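Class I SAM-dependent methyltransferase (Silicibacter pomeroyi DSS-3, PDB 3CVO) is of unknown function but has the Rossmann-like fold of class I methyltransferases and probably transfers a methyl group from S-adenosylmethionine to an unidentified substrate. Local coordinates at residues T55-R61 with N83-I89; Y107-P111 with G130-C136; T149-Y155 with R176-V182. One frame throughout, in Å; residues are numbered along the deposited sequence.

Contact 1. Residues T55-R61 with N83-I89; sequences TSVESDR and NIVWTDI. With EDO (1,2-ethanediol), chain M; EDO (1,2-ethanediol), chain O; EDO (1,2-ethanediol), chain P.
Arg61 lies along one face of the Trp86 indole, the main side-chain pair at the C-terminal end of the contact between 55-61 and 83-89. Arg61 CB sits 3.7 Å from the centroid of the five-membered ring of Trp86, over its face, a CH-pi contact. The chain then runs out over the six-membered ring: CG is anti to the backbone N (chi1 -176°) and the carbons stay extended to NE, which lays the guanidinium flat on Trp86, centres 4.4 Å apart and planes 10° from parallel. This holds for one of two modelled conformers, so the outer part of Arg61 is less certain. Rotation of the indole is fixed at its edge, where Trp86 NE1 donates to Ser59 O at 3.0 Å. That oxygen is nearly in the ring plane, although the N-H comes in well above the carbonyl plane and the bond is bent (141°). A water also donates to Ser59 O and accepts from Ile89 N. Ile89 CD1 presses on Ser59 CB at 3.4 Å, a tight carbon contact, while Ser59 OG turns to Gly96 O.

The strands themselves pair in parallel, Ser56 N to Asn83 O and Glu58 N to Val85 O among the bonds. Thr55 CG2 meets Val85 CG2 at 3.7 Å on one face; on the other, Ile84 CD1 touches Ser56 CB. Glu58 bends at chi2, its OE2 accepting Asp60 N and OE1 reaching Ser39 OG. Class I methyltransferases commonly hold the cofactor ribose with an acidic residue ending the second strand, the place of Glu58; here protein donors engage it. The indole face would probably stabilise the arginine's positive charge, which also has a bound sulfate nearby, probably from the crystallisation liquor.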
loop_
_atom_site.group_PDB
_atom_site.type_symbol
_atom_site.label_atom_id
_atom_site.label_comp_id
_atom_site.label_asym_id
_atom_site.label_seq_id
_atom_site.Cartn_x
_atom_site.Cartn_y
_atom_site.Cartn_z
ATOM N N THR A 55 -4.504 15.857 -18.028
ATOM C CA THR A 55 -4.104 16.006 -16.644
ATOM C C THR A 55 -2.690 15.504 -16.528
ATOM O O THR A 55 -2.353 14.433 -17.028
ATOM C CB THR A 55 -5.029 15.230 -15.627
ATOM O OG1 THR A 55 -6.394 15.548 -15.886
ATOM C CG2 THR A 55 -4.690 15.613 -14.181
ATOM N N SER A 56 -1.853 16.333 -15.933
ATOM C CA SER A 56 -0.432 16.021 -15.788
ATOM C C SER A 56 -0.014 16.203 -14.337
ATOM O O SER A 56 -0.089 17.277 -13.771
ATOM C CB SER A 56 0.417 16.930 -16.690
ATOM O OG SER A 56 -0.077 16.911 -18.037
ATOM N N VAL A 57 0.410 15.098 -13.752
ATOM C CA VAL A 57 0.842 15.034 -12.364
ATOM C C VAL A 57 2.308 15.410 -12.318
ATOM O O VAL A 57 3.154 14.891 -13.037
ATOM C CB VAL A 57 0.612 13.571 -11.764
ATOM C CG1 VAL A 57 1.259 13.419 -10.333
ATOM C CG2 VAL A 57 -0.878 13.201 -11.809
ATOM N N GLU A 58 2.630 16.341 -11.446
ATOM C CA GLU A 58 3.986 16.887 -11.428
ATOM C C GLU A 58 4.491 17.124 -9.993
ATOM O O GLU A 58 3.824 17.778 -9.216
ATOM C CB GLU A 58 3.973 18.230 -12.193
ATOM C CG GLU A 58 5.311 18.985 -12.250
ATOM C CD GLU A 58 6.447 18.119 -12.810
ATOM O OE1 GLU A 58 6.294 17.650 -13.950
ATOM O OE2 GLU A 58 7.429 17.875 -12.069
ATOM N N SER A 59 5.694 16.625 -9.700
ATOM C CA SER A 59 6.278 16.722 -8.353
ATOM C C SER A 59 7.097 18.015 -8.118
ATOM O O SER A 59 7.268 18.436 -6.973
ATOM C CB SER A 59 7.178 15.491 -8.058
ATOM O OG SER A 59 8.174 15.331 -9.049
ATOM N N ASP A 60 7.574 18.640 -9.193
ATOM C CA ASP A 60 8.454 19.832 -9.120
ATOM C C ASP A 60 7.551 21.060 -9.187
ATOM O O ASP A 60 7.034 21.406 -10.232
ATOM C CB ASP A 60 9.478 19.793 -10.262
ATOM C CG ASP A 60 10.470 20.956 -10.251
ATOM O OD1 ASP A 60 10.179 22.056 -9.758
ATOM O OD2 ASP A 60 11.575 20.756 -10.784
ATOM N N ARG A 61 7.360 21.704 -8.048
ATOM C CA ARG A 61 6.454 22.836 -7.965
ATOM C C ARG A 61 6.852 23.970 -8.930
ATOM O O ARG A 61 5.998 24.594 -9.584
ATOM C CB ARG A 61 6.393 23.378 -6.543
ATOM C CG ARG A 61 5.381 24.494 -6.400
ATOM C CD ARG A 61 5.123 24.917 -4.962
ATOM N NE ARG A 61 3.809 25.546 -4.850
ATOM C CZ ARG A 61 3.240 25.891 -3.703
ATOM N NH1 ARG A 61 3.873 25.675 -2.557
ATOM N NH2 ARG A 61 2.034 26.442 -3.702
ATOM N N ASN A 83 -4.755 20.457 -17.282
ATOM C CA ASN A 83 -4.607 20.696 -15.847
ATOM C C ASN A 83 -3.306 20.132 -15.321
ATOM O O ASN A 83 -3.124 18.938 -15.215
ATOM C CB ASN A 83 -5.788 20.107 -15.050
ATOM C CG ASN A 83 -7.122 20.637 -15.522
ATOM O OD1 ASN A 83 -8.017 19.871 -15.871
ATOM N ND2 ASN A 83 -7.246 21.945 -15.584
ATOM N N ILE A 84 -2.425 21.039 -14.945
ATOM C CA ILE A 84 -1.129 20.687 -14.367
ATOM C C ILE A 84 -1.336 20.590 -12.866
ATOM O O ILE A 84 -1.774 21.544 -12.233
ATOM C CB ILE A 84 -0.043 21.772 -14.630
ATOM C CG1 ILE A 84 0.140 22.041 -16.128
ATOM C CG2 ILE A 84 1.279 21.376 -13.923
ATOM C CD1 ILE A 84 0.587 20.831 -16.931
ATOM N N VAL A 85 -1.058 19.414 -12.314
ATOM C CA VAL A 85 -1.351 19.124 -10.893
ATOM C C VAL A 85 -0.073 18.881 -10.104
ATOM O O VAL A 85 0.479 17.805 -10.124
ATOM C CB VAL A 85 -2.325 17.915 -10.731
ATOM C CG1 VAL A 85 -2.719 17.734 -9.240
ATOM C CG2 VAL A 85 -3.578 18.060 -11.592
ATOM N N TRP A 86 0.402 19.942 -9.450
ATOM C CA TRP A 86 1.526 19.840 -8.504
ATOM C C TRP A 86 1.078 18.920 -7.366
ATOM O O TRP A 86 0.081 19.143 -6.723
ATOM C CB TRP A 86 2.042 21.190 -8.002
ATOM C CG TRP A 86 3.097 20.956 -7.002
ATOM C CD1 TRP A 86 4.255 20.235 -7.179
ATOM C CD2 TRP A 86 3.058 21.311 -5.630
ATOM N NE1 TRP A 86 4.945 20.147 -6.004
ATOM C CE2 TRP A 86 4.238 20.807 -5.031
ATOM C CE3 TRP A 86 2.131 21.981 -4.832
ATOM C CZ2 TRP A 86 4.512 20.979 -3.698
ATOM C CZ3 TRP A 86 2.432 22.177 -3.526
ATOM C CH2 TRP A 86 3.618 21.700 -2.968
ATOM N N THR A 87 1.827 17.842 -7.207
ATOM C CA THR A 87 1.587 16.823 -6.196
ATOM C C THR A 87 2.809 16.751 -5.293
ATOM O O THR A 87 3.860 16.337 -5.692
ATOM C CB THR A 87 1.252 15.502 -6.902
ATOM O OG1 THR A 87 0.198 15.763 -7.849
ATOM C CG2 THR A 87 0.803 14.422 -5.923
ATOM N N ASP A 88 2.594 17.209 -4.074
ATOM C CA ASP A 88 3.609 17.500 -3.037
ATOM C C ASP A 88 4.197 16.222 -2.479
ATOM O O ASP A 88 3.497 15.421 -1.795
ATOM C CB ASP A 88 2.967 18.314 -1.913
ATOM C CG ASP A 88 3.955 18.829 -0.903
ATOM O OD1 ASP A 88 5.150 18.585 -1.039
ATOM O OD2 ASP A 88 3.515 19.542 0.027
ATOM N N ILE A 89 5.460 15.994 -2.818
ATOM C CA ILE A 89 6.212 14.856 -2.260
ATOM C C ILE A 89 7.437 15.334 -1.522
ATOM O O ILE A 89 8.410 14.584 -1.307
ATOM C CB ILE A 89 6.605 13.778 -3.284
ATOM C CG1 ILE A 89 7.480 14.387 -4.382
ATOM C CG2 ILE A 89 5.361 13.063 -3.866
ATOM C CD1 ILE A 89 7.964 13.429 -5.415
HETATM C C1 EDO M . -0.482 19.255 -2.187
HETATM O O1 EDO M . -0.365 20.652 -2.477
HETATM C C2 EDO M . -0.296 18.439 -3.469
HETATM O O2 EDO M . -0.352 17.004 -3.139
HETATM C C1 EDO O . -9.887 16.474 -13.509
HETATM O O1 EDO O . -9.949 15.590 -14.653
HETATM C C2 EDO O . -8.440 16.893 -13.223
HETATM O O2 EDO O . -7.793 17.294 -14.447
HETATM C C1 EDO P . 13.976 23.718 -13.037
HETATM O O1 EDO P . 13.439 23.618 -14.358
HETATM C C2 EDO P . 13.283 22.700 -12.145
HETATM O O2 EDO P . 12.587 23.383 -11.094
HETATM O O HOH W 1 7.001 17.935 -4.313
#

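Contact 2. Residues Y107-P111 with G130-C136; sequences YPDYP and GRFRVGC
Phe132 is the bump of this contact: its ring projects from the N-cap residue of helix 133-143 into a hollow walled by Tyr107, Tyr110 and Pro111. With CG beside the backbone N (chi1 -52°), the ring reaches between the two tyrosines. Its CZ comes over a face of Tyr107, 3.6 Å from that residue's CG, while CD2 meets Tyr110 CD1 at 3.5 Å. The planes are inclined at 58° to Tyr107 and 44° to Tyr110, so the three rings interlock as an oblique aromatic cluster. Pro111 CD fills in beside Phe132.

Tyr110 lies across 130-136. Arg131 CB lies over one face of its ring, and Cys136 SG sits at the edge, 3.7 Å from Tyr110 CE1. Tyr110 OH accepts Arg131 N at 3.0 Å along a nearly straight bond. The OH also lies close to Gly130, where a side-chain carbon would collide with it. A leucine in place of Tyr110 would probably leave Arg131 N without this acceptor and open a gap beside Phe132 and Cys136. Farther along, Pro111 CB rests on the helix backbone, 3.8 Å from Gly135 O.

Tyr37 on strand 33-37 touches both Tyr110 and Cys136, and Val128 on strand 125-128 also packs on Cys136. The contact thus seats short helix 109-112 against the start of helix 133-143, beside the central strands, with Trp104 of the second subunit packing on Tyr107.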
loop_
_atom_site.group_PDB
_atom_site.type_symbol
_atom_site.label_atom_id
_atom_site.label_comp_id
_atom_site.label_asym_id
_atom_site.label_seq_id
_atom_site.Cartn_x
_atom_site.Cartn_y
_atom_site.Cartn_z
ATOM N N TYR A 107 4.083 9.924 -0.278
ATOM C CA TYR A 107 4.558 9.433 -1.565
ATOM C C TYR A 107 3.471 8.758 -2.428
ATOM O O TYR A 107 3.443 8.946 -3.655
ATOM C CB TYR A 107 5.766 8.498 -1.434
ATOM C CG TYR A 107 7.080 9.169 -1.101
ATOM C CD1 TYR A 107 7.227 10.531 -1.149
ATOM C CD2 TYR A 107 8.203 8.402 -0.802
ATOM C CE1 TYR A 107 8.446 11.116 -0.875
ATOM C CE2 TYR A 107 9.424 8.975 -0.522
ATOM C CZ TYR A 107 9.548 10.338 -0.570
ATOM O OH TYR A 107 10.793 10.929 -0.332
ATOM N N PRO A 108 2.588 7.942 -1.805
ATOM C CA PRO A 108 1.556 7.262 -2.570
ATOM C C PRO A 108 0.600 8.190 -3.301
ATOM O O PRO A 108 -0.029 7.802 -4.276
ATOM C CB PRO A 108 0.852 6.408 -1.505
ATOM C CG PRO A 108 1.905 6.237 -0.425
ATOM C CD PRO A 108 2.513 7.572 -0.369
ATOM N N ASP A 109 0.554 9.427 -2.856
ATOM C CA ASP A 109 -0.331 10.425 -3.490
ATOM C C ASP A 109 0.056 10.627 -4.929
ATOM O O ASP A 109 -0.781 10.956 -5.741
ATOM C CB ASP A 109 -0.194 11.794 -2.842
ATOM C CG ASP A 109 -0.754 11.874 -1.441
ATOM O OD1 ASP A 109 -1.319 10.904 -0.915
ATOM O OD2 ASP A 109 -0.582 12.955 -0.834
ATOM N N TYR A 110 1.345 10.481 -5.226
ATOM C CA TYR A 110 1.848 10.767 -6.588
ATOM C C TYR A 110 1.244 9.774 -7.593
ATOM O O TYR A 110 0.534 10.193 -8.527
ATOM C CB TYR A 110 3.352 10.824 -6.640
ATOM C CG TYR A 110 3.930 11.205 -7.953
ATOM C CD1 TYR A 110 4.017 10.260 -8.987
ATOM C CD2 TYR A 110 4.376 12.475 -8.199
ATOM C CE1 TYR A 110 4.533 10.599 -10.199
ATOM C CE2 TYR A 110 4.932 12.799 -9.393
ATOM C CZ TYR A 110 5.012 11.862 -10.405
ATOM O OH TYR A 110 5.578 12.197 -11.619
ATOM N N PRO A 111 1.463 8.457 -7.382
ATOM C CA PRO A 111 0.803 7.538 -8.298
ATOM C C PRO A 111 -0.716 7.512 -8.175
ATOM O O PRO A 111 -1.423 7.313 -9.185
ATOM C CB PRO A 111 1.431 6.164 -7.937
ATOM C CG PRO A 111 1.985 6.298 -6.626
ATOM C CD PRO A 111 2.412 7.767 -6.479
ATOM N N GLY A 130 7.438 10.268 -15.215
ATOM C CA GLY A 130 7.839 11.095 -14.074
ATOM C C GLY A 130 8.519 10.272 -13.011
ATOM O O GLY A 130 9.421 9.518 -13.290
ATOM N N ARG A 131 8.026 10.401 -11.789
ATOM C CA ARG A 131 8.595 9.681 -10.654
ATOM C C ARG A 131 7.731 8.454 -10.342
ATOM O O ARG A 131 6.663 8.287 -10.891
ATOM C CB ARG A 131 8.659 10.571 -9.426
ATOM C CG ARG A 131 9.549 11.827 -9.590
ATOM C CD ARG A 131 11.017 11.460 -9.590
ATOM N NE ARG A 131 11.482 11.262 -10.948
ATOM C CZ ARG A 131 12.248 10.259 -11.336
ATOM N NH1 ARG A 131 12.616 9.331 -10.471
ATOM N NH2 ARG A 131 12.629 10.180 -12.600
ATOM N N PHE A 132 8.206 7.630 -9.441
ATOM C CA PHE A 132 7.502 6.407 -9.048
ATOM C C PHE A 132 6.980 5.655 -10.245
ATOM O O PHE A 132 5.821 5.202 -10.214
ATOM C CB PHE A 132 6.313 6.678 -8.148
ATOM C CG PHE A 132 6.635 7.517 -6.955
ATOM C CD1 PHE A 132 7.089 6.940 -5.786
ATOM C CD2 PHE A 132 6.498 8.884 -7.013
ATOM C CE1 PHE A 132 7.420 7.732 -4.661
ATOM C CE2 PHE A 132 6.818 9.691 -5.893
ATOM C CZ PHE A 132 7.277 9.085 -4.710
ATOM N N ARG A 133 7.809 5.468 -11.262
ATOM C CA ARG A 133 7.287 4.968 -12.569
ATOM C C ARG A 133 6.573 3.614 -12.451
ATOM O O ARG A 133 5.474 3.404 -12.977
ATOM C CB ARG A 133 8.367 4.901 -13.631
ATOM C CG ARG A 133 8.824 6.282 -14.027
ATOM C CD ARG A 133 9.598 6.345 -15.308
ATOM N NE ARG A 133 9.990 7.721 -15.515
ATOM C CZ ARG A 133 10.574 8.216 -16.600
ATOM N NH1 ARG A 133 10.846 7.470 -17.668
ATOM N NH2 ARG A 133 10.869 9.498 -16.596
ATOM N N VAL A 134 7.225 2.664 -11.796
ATOM C CA VAL A 134 6.566 1.358 -11.561
ATOM C C VAL A 134 5.247 1.505 -10.800
ATOM O O VAL A 134 4.223 0.924 -11.177
ATOM C CB VAL A 134 7.511 0.298 -10.934
ATOM C CG1 VAL A 134 6.693 -0.994 -10.583
ATOM C CG2 VAL A 134 8.643 0.007 -11.899
ATOM N N GLY A 135 5.247 2.360 -9.798
ATOM C CA GLY A 135 4.075 2.599 -8.972
ATOM C C GLY A 135 2.909 3.171 -9.775
ATOM O O GLY A 135 1.771 2.802 -9.574
ATOM N N CYS A 136 3.230 4.072 -10.694
ATOM C CA CYS A 136 2.230 4.743 -11.525
ATOM C C CYS A 136 1.638 3.730 -12.513
ATOM O O CYS A 136 0.430 3.726 -12.813
ATOM C CB CYS A 136 2.826 5.879 -12.306
ATOM S SG CYS A 136 3.410 7.282 -11.306
#

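Contact 3. Residues T149-Y155 with R176-V182; sequences TLLFDDY and RLAAFQV
Antiparallel pairing joins strands 148-152 and 177-182 on the side of the Rossmann-like sheet where its parallel order ends. The register is given by two hydrogen-bonded pairs, Leu150 with Phe180 and Phe152 with Ala178; Phe152 N to Ala178 O, at 2.7 Å, lies in the carbonyl plane. On one face the Phe180 ring points its edge at the face of Tyr155, with planes 83° apart and centroids 5.5 Å apart, a T-shaped pair. Ala178 CB meets Tyr155 CG obliquely at 3.5 Å, and Leu150 CD2 packs beside Phe180. On the opposite face Leu151 CD2 meets Ala179 CB at 3.8 Å.

Past the strand ends, Arg176 grips Asp153 side-on: NE donates to OD1 at 2.8 Å and NH2 to OD2 at 2.9 Å. Its chi1 of 67° sets CG between N and the carbonyl carbon, from where the extended chain reaches the carboxylate. Asp154 OD1 lies over the guanidinium face, 3.5 Å from Arg176 NE, where only charge acts. Asp154 OD2 pairs with Arg133, and Asp129 brings another carboxylate near Asp153. The two arginines therefore probably offset a concentration of negative charge at the strand ends.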
loop_
_atom_site.group_PDB
_atom_site.type_symbol
_atom_site.label_atom_id
_atom_site.label_comp_id
_atom_site.label_asym_id
_atom_site.label_seq_id
_atom_site.Cartn_x
_atom_site.Cartn_y
_atom_site.Cartn_z
ATOM N N THR A 149 -4.349 2.338 -23.123
ATOM C CA THR A 149 -2.954 2.311 -23.548
ATOM C C THR A 149 -2.127 3.023 -22.517
ATOM O O THR A 149 -2.466 4.113 -22.061
ATOM C CB THR A 149 -2.750 3.007 -24.912
ATOM O OG1 THR A 149 -3.493 2.297 -25.887
ATOM C CG2 THR A 149 -1.258 3.045 -25.314
ATOM N N LEU A 150 -1.056 2.354 -22.122
ATOM C CA LEU A 150 -0.035 2.944 -21.236
ATOM C C LEU A 150 1.285 2.997 -21.952
ATOM O O LEU A 150 1.767 2.037 -22.534
ATOM C CB LEU A 150 0.056 2.198 -19.883
ATOM C CG LEU A 150 0.979 2.908 -18.879
ATOM C CD1 LEU A 150 0.396 2.834 -17.454
ATOM C CD2 LEU A 150 2.399 2.400 -18.888
ATOM N N LEU A 151 1.860 4.188 -21.974
ATOM C CA LEU A 151 3.171 4.411 -22.566
ATOM C C LEU A 151 4.161 4.656 -21.431
ATOM O O LEU A 151 3.961 5.517 -20.576
ATOM C CB LEU A 151 3.148 5.626 -23.501
ATOM C CG LEU A 151 2.116 5.671 -24.633
ATOM C CD1 LEU A 151 2.155 7.002 -25.382
ATOM C CD2 LEU A 151 2.266 4.438 -25.569
ATOM N N PHE A 152 5.197 3.852 -21.392
ATOM C CA PHE A 152 6.155 3.901 -20.289
ATOM C C PHE A 152 7.501 4.286 -20.923
ATOM O O PHE A 152 8.148 3.496 -21.619
ATOM C CB PHE A 152 6.189 2.531 -19.628
ATOM C CG PHE A 152 6.903 2.440 -18.280
ATOM C CD1 PHE A 152 8.119 3.025 -18.066
ATOM C CD2 PHE A 152 6.342 1.702 -17.237
ATOM C CE1 PHE A 152 8.789 2.886 -16.860
ATOM C CE2 PHE A 152 6.999 1.554 -16.028
ATOM C CZ PHE A 152 8.229 2.163 -15.840
ATOM N N ASP A 153 7.927 5.511 -20.669
ATOM C CA ASP A 153 9.177 5.989 -21.251
ATOM C C ASP A 153 10.411 5.495 -20.491
ATOM O O ASP A 153 10.369 5.281 -19.277
ATOM C CB ASP A 153 9.207 7.497 -21.346
ATOM C CG ASP A 153 10.179 7.994 -22.411
ATOM O OD1 ASP A 153 10.632 7.215 -23.314
ATOM O OD2 ASP A 153 10.483 9.196 -22.352
ATOM N N ASP A 154 11.479 5.282 -21.262
ATOM C CA ASP A 154 12.770 4.847 -20.705
ATOM C C ASP A 154 12.599 3.528 -20.025
ATOM O O ASP A 154 13.146 3.296 -18.962
ATOM C CB ASP A 154 13.237 5.836 -19.630
ATOM C CG ASP A 154 13.294 7.249 -20.150
ATOM O OD1 ASP A 154 14.196 7.495 -20.982
ATOM O OD2 ASP A 154 12.423 8.090 -19.764
ATOM N N TYR A 155 11.784 2.684 -20.630
ATOM C CA TYR A 155 11.432 1.379 -20.052
ATOM C C TYR A 155 12.602 0.394 -19.957
ATOM O O TYR A 155 12.703 -0.370 -19.004
ATOM C CB TYR A 155 10.286 0.743 -20.825
ATOM C CG TYR A 155 9.768 -0.550 -20.187
ATOM C CD1 TYR A 155 9.087 -0.558 -18.976
ATOM C CD2 TYR A 155 9.965 -1.755 -20.823
ATOM C CE1 TYR A 155 8.637 -1.727 -18.424
ATOM C CE2 TYR A 155 9.490 -2.930 -20.286
ATOM C CZ TYR A 155 8.837 -2.917 -19.098
ATOM O OH TYR A 155 8.362 -4.117 -18.592
ATOM N N ARG A 176 12.935 2.888 -26.901
ATOM C CA ARG A 176 13.068 2.796 -25.449
ATOM C C ARG A 176 11.706 2.936 -24.789
ATOM O O ARG A 176 11.567 2.841 -23.584
ATOM C CB ARG A 176 13.933 3.938 -24.936
ATOM C CG ARG A 176 13.229 5.276 -25.135
ATOM C CD ARG A 176 14.074 6.448 -24.704
ATOM N NE ARG A 176 13.215 7.571 -24.368
ATOM C CZ ARG A 176 13.640 8.815 -24.259
ATOM N NH1 ARG A 176 14.914 9.093 -24.479
ATOM N NH2 ARG A 176 12.795 9.780 -23.951
ATOM N N LEU A 177 10.718 3.218 -25.617
ATOM C CA LEU A 177 9.343 3.453 -25.137
ATOM C C LEU A 177 8.535 2.152 -25.201
ATOM O O LEU A 177 8.504 1.464 -26.218
ATOM C CB LEU A 177 8.654 4.516 -25.997
ATOM C CG LEU A 177 7.219 4.873 -25.614
ATOM C CD1 LEU A 177 7.267 5.668 -24.313
ATOM C CD2 LEU A 177 6.531 5.685 -26.728
ATOM N N ALA A 178 7.898 1.829 -24.093
ATOM C CA ALA A 178 7.019 0.658 -23.992
ATOM C C ALA A 178 5.568 1.082 -24.082
ATOM O O ALA A 178 5.094 1.949 -23.354
ATOM C CB ALA A 178 7.268 -0.109 -22.668
ATOM N N ALA A 179 4.871 0.466 -25.016
ATOM C CA ALA A 179 3.437 0.613 -25.178
ATOM C C ALA A 179 2.726 -0.657 -24.715
ATOM O O ALA A 179 2.964 -1.768 -25.215
ATOM C CB ALA A 179 3.093 0.911 -26.642
ATOM N N PHE A 180 1.880 -0.478 -23.707
ATOM C CA PHE A 180 1.086 -1.543 -23.102
ATOM C C PHE A 180 -0.402 -1.381 -23.366
ATOM O O PHE A 180 -0.941 -0.279 -23.357
ATOM C CB PHE A 180 1.248 -1.544 -21.589
ATOM C CG PHE A 180 2.640 -1.820 -21.094
ATOM C CD1 PHE A 180 3.538 -0.770 -20.848
ATOM C CD2 PHE A 180 3.029 -3.123 -20.823
ATOM C CE1 PHE A 180 4.803 -1.044 -20.345
ATOM C CE2 PHE A 180 4.265 -3.399 -20.316
ATOM C CZ PHE A 180 5.158 -2.370 -20.074
ATOM N N GLN A 181 -1.057 -2.503 -23.638
ATOM C CA GLN A 181 -2.489 -2.550 -23.679
ATOM C C GLN A 181 -2.960 -3.106 -22.321
ATOM O O GLN A 181 -2.874 -4.292 -22.072
ATOM C CB GLN A 181 -2.965 -3.447 -24.822
ATOM C CG GLN A 181 -4.397 -3.119 -25.198
ATOM C CD GLN A 181 -4.576 -1.638 -25.558
ATOM O OE1 GLN A 181 -3.680 -1.017 -26.162
ATOM N NE2 GLN A 181 -5.724 -1.057 -25.167
ATOM N N VAL A 182 -3.449 -2.224 -21.470
ATOM C CA VAL A 182 -3.749 -2.548 -20.065
ATOM C C VAL A 182 -5.219 -2.803 -19.838
ATOM O O VAL A 182 -6.086 -2.033 -20.252
ATOM C CB VAL A 182 -3.241 -1.415 -19.110
ATOM C CG1 VAL A 182 -3.322 -1.866 -17.618
ATOM C CG2 VAL A 182 -1.837 -1.043 -19.451
#

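In the fold
From the N terminus, contact 1 closes first: strand 53-58 leads through helix 61-73 to strand 81-86 as a beta-alpha-beta unit, which ends at the outer edge of the sheet. The chain then turns back to helix 109-112, and contact 2 closes the loop that includes strand 125-128. Helix 133-143 leads into strand 148-152, where contact 3 closes the last excursion, through helix 165-168 and strand 172-174. The three follow in series, none nested or crossed. Contacts 1 and 3 lie on opposite sides of the chain's centre, about 21 Å between centres, and contact 2 touches both: Tyr110 packs on Ser59, and Arg133 forms a salt bridge with Asp154.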